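Acetyltransferase (Agrobacterium tumefaciens, PDB 2FSR) probably transfers an acetyl group from acetyl-CoA to an acceptor substrate, as expected of a GNAT-family acetyltransferase. Local coordinates at residues H75-N79 / I104-F110. Sequence-based numbering, arbitrary orientation.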
loop_
_atom_site.group_PDB
_atom_site.type_symbol
_atom_site.label_atom_id
_atom_site.label_comp_id
_atom_site.label_asym_id
_atom_site.label_seq_id
_atom_site.Cartn_x
_atom_site.Cartn_y
_atom_site.Cartn_z
ATOM N N HIS A 75 6.397 10.025 1.650
ATOM C CA HIS A 75 5.060 9.874 2.268
ATOM C C HIS A 75 4.869 8.408 2.689
ATOM O O HIS A 75 4.403 8.115 3.802
ATOM C CB HIS A 75 4.006 10.333 1.256
ATOM C CG HIS A 75 2.664 9.696 1.431
ATOM N ND1 HIS A 75 1.611 10.354 2.031
ATOM C CD2 HIS A 75 2.197 8.482 1.048
ATOM C CE1 HIS A 75 0.547 9.563 2.018
ATOM N NE2 HIS A 75 0.869 8.434 1.405
ATOM N N ASP A 76 5.266 7.494 1.801
ATOM C CA ASP A 76 5.104 6.063 2.063
ATOM C C ASP A 76 5.804 5.605 3.367
ATOM O O ASP A 76 5.280 4.814 4.145
ATOM C CB ASP A 76 5.653 5.266 0.881
ATOM C CG ASP A 76 4.783 5.353 -0.378
ATOM O OD1 ASP A 76 3.569 5.668 -0.276
ATOM O OD2 ASP A 76 5.310 5.044 -1.481
ATOM N N LEU A 77 7.013 6.131 3.597
ATOM C CA LEU A 77 7.771 5.824 4.791
ATOM C C LEU A 77 7.244 6.629 5.977
ATOM O O LEU A 77 6.979 6.063 7.037
ATOM C CB LEU A 77 9.268 6.101 4.539
ATOM C CG LEU A 77 10.250 5.856 5.691
ATOM C CD1 LEU A 77 10.234 6.954 6.743
ATOM C CD2 LEU A 77 10.056 4.473 6.367
ATOM N N ALA A 78 7.062 7.937 5.783
ATOM C CA ALA A 78 6.700 8.854 6.878
ATOM C C ALA A 78 5.340 8.591 7.516
ATOM O O ALA A 78 5.128 8.932 8.693
ATOM C CB ALA A 78 6.776 10.304 6.423
ATOM N N ASN A 79 4.419 7.991 6.753
ATOM C CA ASN A 79 3.101 7.694 7.315
ATOM C C ASN A 79 3.199 6.859 8.600
ATOM O O ASN A 79 2.374 7.007 9.498
ATOM C CB ASN A 79 2.183 7.023 6.277
ATOM C CG ASN A 79 1.347 8.022 5.481
ATOM O OD1 ASN A 79 0.132 7.837 5.333
ATOM N ND2 ASN A 79 1.971 9.079 4.970
ATOM N N ILE A 104 -0.944 1.620 3.465
ATOM C CA ILE A 104 -2.105 2.380 3.872
ATOM C C ILE A 104 -1.682 3.836 4.060
ATOM O O ILE A 104 -0.701 4.126 4.751
ATOM C CB ILE A 104 -2.747 1.818 5.145
ATOM C CG1 ILE A 104 -3.258 0.396 4.898
ATOM C CG2 ILE A 104 -3.893 2.709 5.631
ATOM C CD1 ILE A 104 -3.533 -0.373 6.191
ATOM N N ASN A 105 -2.450 4.701 3.417
ATOM C CA ASN A 105 -2.139 6.125 3.254
ATOM C C ASN A 105 -3.100 6.992 4.029
ATOM O O ASN A 105 -4.314 6.737 4.026
ATOM C CB ASN A 105 -2.311 6.473 1.786
ATOM C CG ASN A 105 -1.393 5.662 0.898
ATOM O OD1 ASN A 105 -0.182 5.885 0.891
ATOM N ND2 ASN A 105 -1.944 4.685 0.191
ATOM N N HIS A 106 -2.604 8.064 4.639
ATOM C CA HIS A 106 -3.532 9.079 5.152
ATOM C C HIS A 106 -2.866 10.449 5.031
ATOM O O HIS A 106 -1.914 10.606 4.250
ATOM C CB HIS A 106 -3.962 8.759 6.590
ATOM C CG HIS A 106 -5.289 9.353 6.985
ATOM N ND1 HIS A 106 -5.739 9.340 8.288
ATOM C CD2 HIS A 106 -6.249 9.982 6.259
ATOM C CE1 HIS A 106 -6.922 9.926 8.346
ATOM N NE2 HIS A 106 -7.250 10.338 7.134
ATOM N N GLY A 107 -3.355 11.416 5.795
ATOM C CA GLY A 107 -2.853 12.775 5.687
ATOM C C GLY A 107 -3.697 13.613 4.736
ATOM O O GLY A 107 -4.735 13.159 4.246
ATOM N N PRO A 108 -3.259 14.862 4.457
ATOM C CA PRO A 108 -4.099 15.844 3.756
ATOM C C PRO A 108 -4.513 15.489 2.338
ATOM O O PRO A 108 -5.431 16.106 1.805
ATOM C CB PRO A 108 -3.233 17.119 3.767
ATOM C CG PRO A 108 -1.834 16.597 3.856
ATOM C CD PRO A 108 -1.939 15.429 4.812
ATOM N N LEU A 109 -3.863 14.502 1.723
ATOM C CA LEU A 109 -4.157 14.163 0.334
ATOM C C LEU A 109 -5.110 12.982 0.214
ATOM O O LEU A 109 -5.494 12.623 -0.889
ATOM C CB LEU A 109 -2.860 13.876 -0.434
ATOM C CG LEU A 109 -1.764 14.938 -0.353
ATOM C CD1 LEU A 109 -0.601 14.523 -1.264
ATOM C CD2 LEU A 109 -2.315 16.286 -0.741
ATOM N N PHE A 110 -5.495 12.417 1.357
ATOM C CA PHE A 110 -6.386 11.232 1.377
ATOM C C PHE A 110 -7.589 11.468 2.281
ATOM O O PHE A 110 -7.440 11.525 3.505
ATOM C CB PHE A 110 -5.606 10.011 1.868
ATOM C CG PHE A 110 -4.564 9.553 0.910
ATOM C CD1 PHE A 110 -4.837 8.546 -0.018
ATOM C CD2 PHE A 110 -3.297 10.147 0.906
ATOM C CE1 PHE A 110 -3.862 8.144 -0.941
ATOM C CE2 PHE A 110 -2.319 9.746 -0.024
ATOM C CZ PHE A 110 -2.598 8.741 -0.928
HETATM O O HOH W 1 1.750 4.003 0.876
#
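His75 reaches from helix 66-83 to the end of strand 97-105 and gives its NE2 proton to Asn105 OD1 (2.8 Å). The acceptor lies almost in the imidazole plane, while the nitrogen approaches the amide oxygen from the side, at a C=O...N angle of 122° and somewhat tilted from the carbonyl plane. The ring and amide planes are close to parallel, although the two side chains run roughly perpendicular. With CG turned away from its backbone N (chi1 153°), the imidazole projects from the helix toward the strand end and the turn beyond it. There its CE1 comes 3.5 Å from Phe110 CE2; the two ring planes are only modestly inclined, but displacement puts the centroids 5.4 Å apart, and little of one ring faces the other. Phe110 instead lays a face against Asn105 CB, which sits over the ring centre, and beyond this contact it touches Tyr152.

Asn105 OD1 accepts a second bond, from a water that also donates to Asp76 OD1. With Glu114 holding ND2, both ends of the amide are occupied, which fixes its flip. Asp76 uses its other oxygen for Gln101. One helical turn after His75, Asn79 OD1 takes the backbone N-H of His106 (2.8 Å), whose nitrogen lies nearly on the extended C=O bond (165°), while Asn79 ND2 sits above one imidazole face, displaced toward the rim, and bonds only weakly to His75 O.

Helix 66-83 thereby grips strand 97-105 where it enters the type I turn Gly107-Phe110 toward strand 114-119, while Ile104 touches helix 128-143, as in the GNAT fold, where helices flank a central sheet.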